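Local coordinates for protein binary enterotoxin of Clostridium perfringens component a (Clostridium perfringens, PDB 5H03) that probably transfers ADP-ribose from NAD+ to actin as the enzymatic component of a binary enterotoxin, at residues 211-216 with 294-299; 391-396 with 412-417. All coordinates share one frame; numbering follows the deposited sequence.

How the contacts relate
Contact 1 (211-216 with 294-299) and contact 2 (391-396 with 412-417) both reach the same five-stranded mixed sheet of the C-terminal ADP-ribosyltransferase unit, contact 1 through strand 293-299 alone; their centres are about 12 Å apart. Strand 293-299 forms one margin of the sheet; strand 356-362 separates it from strand 409-418, which pairs in turn with 389-401. Contact 1 closes before contact 2 opens, so they follow in series along the chain. Contact 1 brings the loop after strand 199-209 against the outer strand, whereas contact 2 is a hairpin inside the sheet. Met299, on the strand that also carries the NAD+-binding Arg297, packs against Ile414 and Tyr391 and so joins the two contacts.

Contact 1: residues 211-216 with 294-299; sequences QLNFEN and ITYRRM
Asn213 lies across Ile294 and reaches the hydroxyl of Tyr296, so the loop that follows strand 199-209 is tied to strand 293-299, an outermost strand of the five-stranded sheet of the ADP-ribosyltransferase fold. Its side chain can be followed outward. CB rests on the ethyl branch of Ile294, 3.8 Å from Ile294 CG1. The next atom, CG, lies anti to the backbone N (chi1 -179°) and sits 3.7 Å from Ile294 CB. At the tip, OD1 accepts a short hydrogen bond from Tyr296 OH, 2.6 Å away. The hydroxyl comes in the carbonyl plane, on a lone pair, while OD1 sits at the edge of the phenol ring; amide and ring planes are turned 45° apart. A weak bond from Glu215 N is a second, longer grip on OD1. ND2, the other tip atom, lies over the branch point of Ile294, 3.8 Å from Ile294 CB.

The main chains meet as in a parallel bridge centred on Ile294 and Asn213, except that water replaces one bond. Ile294 N donates directly to Leu212 O at 3.0 Å. The other link runs through a water that accepts from Phe214 N and donates to Ile294 O at 2.8 Å.

Farther along the same strand, Arg297 and Arg298 bind the dinucleotide, while the loop is held from outside by Lys58, paired with Glu215. Gln211, whose OE1 is bonded to Asn132, crosses the tip of Ile294 at about a right angle, placing its NE2 3.4 Å from Ile294 CD1.

Contact 2: residues 391-396 with 412-417; sequences YKIDNI and LIIDAT
Thr417 and Asp394 meet through a short side-chain bond: Thr417 OG1 donates to Asp394 OD2 at 2.6 Å, arriving on the syn side of the oxygen and 18° out of the carboxylate plane. The other carboxylate oxygen, OD1, forms a salt bridge with Lys392 NZ at 2.9 Å, also on its syn side. With both oxygens engaged, rotation of the carboxylate should be restricted. Lys392 runs alongside Thr417, pointing the same way, and a bend at chi4 (65°) turns its ammonium group back to the aspartate; Thr131 and Asp130 bind that nitrogen too.

What brings Asp394 to this position is a classic beta bulge in the antiparallel hairpin of strands 389-401 and 409-418. Asp394 and Asn395 both face Asp415, whose carbonyl O takes Asp394 N at 2.8 Å and, weakly, Asn395 N at 3.4 Å. On one side of the bulge, Lys392 and Thr417 form a hydrogen-bonded pair joined by two backbone bonds. On the other, Asp415 N returns a bond to Asn395 O, while the Asp415 carboxylate forms a salt bridge with Arg359 of strand 356-362.

The face across from Lys392, Asn395, Asp415 and Thr417 carries Ile393, Ile396, Ile414 and Ala416. Tyr391 CD1 touches Ala416 CB at 3.6 Å, and the CG2 methyls of Ile393 and Ile414 meet at 3.9 Å. Ile396 CG2 packs on the CD1 methyl of Leu412, and helix 318-328 lays Phe324 against both residues.

Contact 1: residues 211-216 with 294-299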
# COMPACT_ATOMS: atom_id res chain seq x y z
N GLN A 211 -6.28 0.35 6.73
CA GLN A 211 -6.10 -1.09 6.84
C GLN A 211 -4.91 -1.43 7.75
O GLN A 211 -4.00 -0.63 7.97
CB GLN A 211 -5.94 -1.77 5.48
CG GLN A 211 -5.38 -0.96 4.34
CD GLN A 211 -5.46 -1.72 3.02
OE1 GLN A 211 -6.21 -2.70 2.89
NE2 GLN A 211 -4.69 -1.26 2.03
N LEU A 212 -4.94 -2.67 8.26
CA LEU A 212 -3.87 -3.18 9.12
C LEU A 212 -2.62 -3.35 8.28
O LEU A 212 -2.64 -4.09 7.29
CB LEU A 212 -4.28 -4.51 9.75
CG LEU A 212 -3.42 -5.06 10.90
CD1 LEU A 212 -3.07 -3.96 11.89
CD2 LEU A 212 -4.16 -6.19 11.59
N ASN A 213 -1.53 -2.68 8.67
CA ASN A 213 -0.26 -2.71 7.93
C ASN A 213 0.84 -2.25 8.89
O ASN A 213 1.07 -1.05 9.05
CB ASN A 213 -0.35 -1.79 6.70
CG ASN A 213 0.92 -1.79 5.85
OD1 ASN A 213 1.91 -2.40 6.22
ND2 ASN A 213 0.88 -1.09 4.70
N PHE A 214 1.55 -3.22 9.48
CA PHE A 214 2.49 -2.90 10.55
C PHE A 214 3.75 -2.17 10.07
O PHE A 214 4.35 -1.43 10.85
CB PHE A 214 2.88 -4.17 11.31
CG PHE A 214 1.71 -4.88 11.94
CD1 PHE A 214 1.11 -4.36 13.07
CD2 PHE A 214 1.22 -6.05 11.40
CE1 PHE A 214 0.05 -4.99 13.64
CE2 PHE A 214 0.15 -6.69 11.99
CZ PHE A 214 -0.44 -6.16 13.10
N GLU A 215 4.14 -2.34 8.81
CA GLU A 215 5.31 -1.70 8.21
C GLU A 215 6.59 -2.05 8.97
O GLU A 215 7.09 -3.15 8.78
CB GLU A 215 5.10 -0.17 8.05
CG GLU A 215 4.10 0.10 6.92
CD GLU A 215 3.85 1.57 6.55
OE1 GLU A 215 4.03 2.49 7.39
OE2 GLU A 215 3.44 1.78 5.39
N ASN A 216 7.12 -1.17 9.84
CA ASN A 216 8.29 -1.50 10.66
C ASN A 216 7.98 -1.83 12.12
O ASN A 216 8.90 -2.13 12.88
CB ASN A 216 9.32 -0.37 10.66
CG ASN A 216 9.60 0.15 9.30
OD1 ASN A 216 9.65 1.37 9.07
ND2 ASN A 216 9.81 -0.78 8.36
N ILE A 294 -2.08 -6.12 5.18
CA ILE A 294 -1.08 -5.99 4.13
C ILE A 294 0.13 -6.87 4.45
O ILE A 294 0.67 -6.81 5.56
CB ILE A 294 -0.67 -4.52 3.95
CG1 ILE A 294 -1.93 -3.64 3.79
CG2 ILE A 294 0.32 -4.40 2.82
CD1 ILE A 294 -2.78 -4.05 2.62
N THR A 295 0.55 -7.68 3.48
CA THR A 295 1.76 -8.48 3.62
C THR A 295 2.73 -8.16 2.48
O THR A 295 2.38 -7.50 1.49
CB THR A 295 1.46 -9.99 3.67
OG1 THR A 295 0.96 -10.43 2.40
CG2 THR A 295 0.47 -10.27 4.75
N TYR A 296 3.97 -8.60 2.66
CA TYR A 296 5.06 -8.24 1.75
C TYR A 296 5.84 -9.47 1.33
O TYR A 296 5.95 -10.45 2.07
CB TYR A 296 6.01 -7.25 2.39
CG TYR A 296 5.34 -6.00 2.90
CD1 TYR A 296 4.75 -5.96 4.16
CD2 TYR A 296 5.32 -4.83 2.12
CE1 TYR A 296 4.15 -4.80 4.62
CE2 TYR A 296 4.75 -3.68 2.57
CZ TYR A 296 4.16 -3.66 3.81
OH TYR A 296 3.59 -2.50 4.25
N ARG A 297 6.37 -9.41 0.12
CA ARG A 297 7.24 -10.45 -0.39
C ARG A 297 8.25 -9.80 -1.32
O ARG A 297 7.87 -8.99 -2.18
CB ARG A 297 6.42 -11.53 -1.11
CG ARG A 297 7.29 -12.60 -1.67
CD ARG A 297 6.53 -13.79 -2.17
NE ARG A 297 7.44 -14.58 -2.99
CZ ARG A 297 8.34 -15.43 -2.50
NH1 ARG A 297 8.45 -15.63 -1.19
NH2 ARG A 297 9.12 -16.11 -3.32
N ARG A 298 9.53 -10.13 -1.13
CA ARG A 298 10.58 -9.71 -2.06
C ARG A 298 10.69 -10.82 -3.10
O ARG A 298 11.13 -11.93 -2.78
CB ARG A 298 11.92 -9.49 -1.34
CG ARG A 298 11.84 -8.54 -0.13
CD ARG A 298 12.10 -7.11 -0.50
NE ARG A 298 11.60 -6.17 0.50
CZ ARG A 298 12.03 -4.91 0.60
NH1 ARG A 298 12.97 -4.46 -0.23
NH2 ARG A 298 11.52 -4.10 1.52
N MET A 299 10.34 -10.51 -4.33
CA MET A 299 10.15 -11.51 -5.36
C MET A 299 11.34 -11.61 -6.31
O MET A 299 12.06 -10.63 -6.54
CB MET A 299 8.88 -11.25 -6.16
CG MET A 299 7.62 -11.50 -5.35
SD MET A 299 6.13 -11.13 -6.28
CE MET A 299 6.53 -9.49 -6.80
O HOH W 1 1.31 -5.64 7.97

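Contact 2: residues 391-396 with 412-417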
# COMPACT_ATOMS: atom_id res chain seq x y z
N TYR A 391 -3.70 -13.38 -7.46
CA TYR A 391 -3.69 -11.97 -7.10
C TYR A 391 -3.73 -11.12 -8.36
O TYR A 391 -3.24 -11.53 -9.42
CB TYR A 391 -2.49 -11.62 -6.20
CG TYR A 391 -1.12 -11.77 -6.82
CD1 TYR A 391 -0.54 -10.71 -7.50
CD2 TYR A 391 -0.37 -12.94 -6.64
CE1 TYR A 391 0.71 -10.81 -8.04
CE2 TYR A 391 0.92 -13.06 -7.19
CZ TYR A 391 1.45 -11.98 -7.89
OH TYR A 391 2.70 -12.03 -8.45
N LYS A 392 -4.36 -9.96 -8.25
CA LYS A 392 -4.41 -8.97 -9.32
C LYS A 392 -3.49 -7.81 -8.98
O LYS A 392 -3.46 -7.35 -7.83
CB LYS A 392 -5.83 -8.47 -9.55
CG LYS A 392 -6.50 -7.89 -8.33
CD LYS A 392 -8.00 -7.61 -8.62
CE LYS A 392 -8.70 -6.83 -7.50
NZ LYS A 392 -8.16 -5.44 -7.33
N ILE A 393 -2.74 -7.34 -9.97
CA ILE A 393 -1.84 -6.20 -9.80
C ILE A 393 -2.63 -4.90 -9.87
O ILE A 393 -3.27 -4.61 -10.88
CB ILE A 393 -0.72 -6.23 -10.84
CG1 ILE A 393 0.07 -7.53 -10.67
CG2 ILE A 393 0.21 -5.02 -10.69
CD1 ILE A 393 1.28 -7.62 -11.57
N ASP A 394 -2.60 -4.12 -8.79
CA ASP A 394 -3.33 -2.87 -8.66
C ASP A 394 -2.52 -1.63 -9.04
O ASP A 394 -3.06 -0.71 -9.66
CB ASP A 394 -3.80 -2.71 -7.23
CG ASP A 394 -4.67 -3.87 -6.78
OD1 ASP A 394 -5.50 -4.37 -7.59
OD2 ASP A 394 -4.43 -4.31 -5.62
N ASN A 395 -1.27 -1.56 -8.59
CA ASN A 395 -0.43 -0.39 -8.73
C ASN A 395 1.02 -0.83 -8.75
O ASN A 395 1.39 -1.87 -8.18
CB ASN A 395 -0.68 0.60 -7.59
CG ASN A 395 -0.79 2.03 -8.04
OD1 ASN A 395 -0.37 2.39 -9.15
ND2 ASN A 395 -1.35 2.88 -7.17
N ILE A 396 1.85 -0.04 -9.42
CA ILE A 396 3.29 -0.24 -9.42
C ILE A 396 3.95 1.10 -9.14
O ILE A 396 3.61 2.10 -9.80
CB ILE A 396 3.78 -0.85 -10.75
CG1 ILE A 396 3.25 -2.29 -10.87
CG2 ILE A 396 5.31 -0.76 -10.86
CD1 ILE A 396 3.61 -3.00 -12.16
N LEU A 412 10.65 -1.55 -7.47
CA LEU A 412 9.22 -1.43 -7.75
C LEU A 412 8.40 -2.02 -6.62
O LEU A 412 8.57 -3.19 -6.26
CB LEU A 412 8.84 -2.12 -9.07
CG LEU A 412 9.51 -1.62 -10.35
CD1 LEU A 412 8.88 -2.29 -11.54
CD2 LEU A 412 9.32 -0.13 -10.42
N ILE A 413 7.49 -1.21 -6.08
CA ILE A 413 6.52 -1.66 -5.10
C ILE A 413 5.27 -2.08 -5.87
O ILE A 413 4.62 -1.24 -6.49
CB ILE A 413 6.19 -0.56 -4.09
CG1 ILE A 413 7.47 -0.16 -3.36
CG2 ILE A 413 5.16 -1.07 -3.09
CD1 ILE A 413 7.32 1.05 -2.47
N ILE A 414 5.00 -3.39 -5.90
CA ILE A 414 3.88 -3.93 -6.67
C ILE A 414 2.68 -4.18 -5.76
O ILE A 414 2.57 -5.24 -5.13
CB ILE A 414 4.28 -5.20 -7.42
CG1 ILE A 414 5.51 -4.94 -8.30
CG2 ILE A 414 3.11 -5.75 -8.23
CD1 ILE A 414 5.97 -6.19 -9.03
N ASP A 415 1.75 -3.23 -5.73
CA ASP A 415 0.54 -3.38 -4.93
C ASP A 415 -0.37 -4.42 -5.58
O ASP A 415 -0.60 -4.38 -6.79
CB ASP A 415 -0.18 -2.04 -4.78
CG ASP A 415 0.32 -1.24 -3.59
OD1 ASP A 415 0.98 -0.17 -3.78
OD2 ASP A 415 0.12 -1.73 -2.45
N ALA A 416 -0.91 -5.32 -4.78
CA ALA A 416 -1.75 -6.42 -5.28
C ALA A 416 -2.85 -6.78 -4.28
O ALA A 416 -2.78 -6.44 -3.10
CB ALA A 416 -0.91 -7.66 -5.60
N THR A 417 -3.86 -7.46 -4.79
CA THR A 417 -4.99 -7.96 -3.99
C THR A 417 -5.18 -9.45 -4.24
O THR A 417 -5.33 -9.88 -5.39
CB THR A 417 -6.28 -7.21 -4.36
OG1 THR A 417 -6.07 -5.81 -4.20
CG2 THR A 417 -7.46 -7.67 -3.47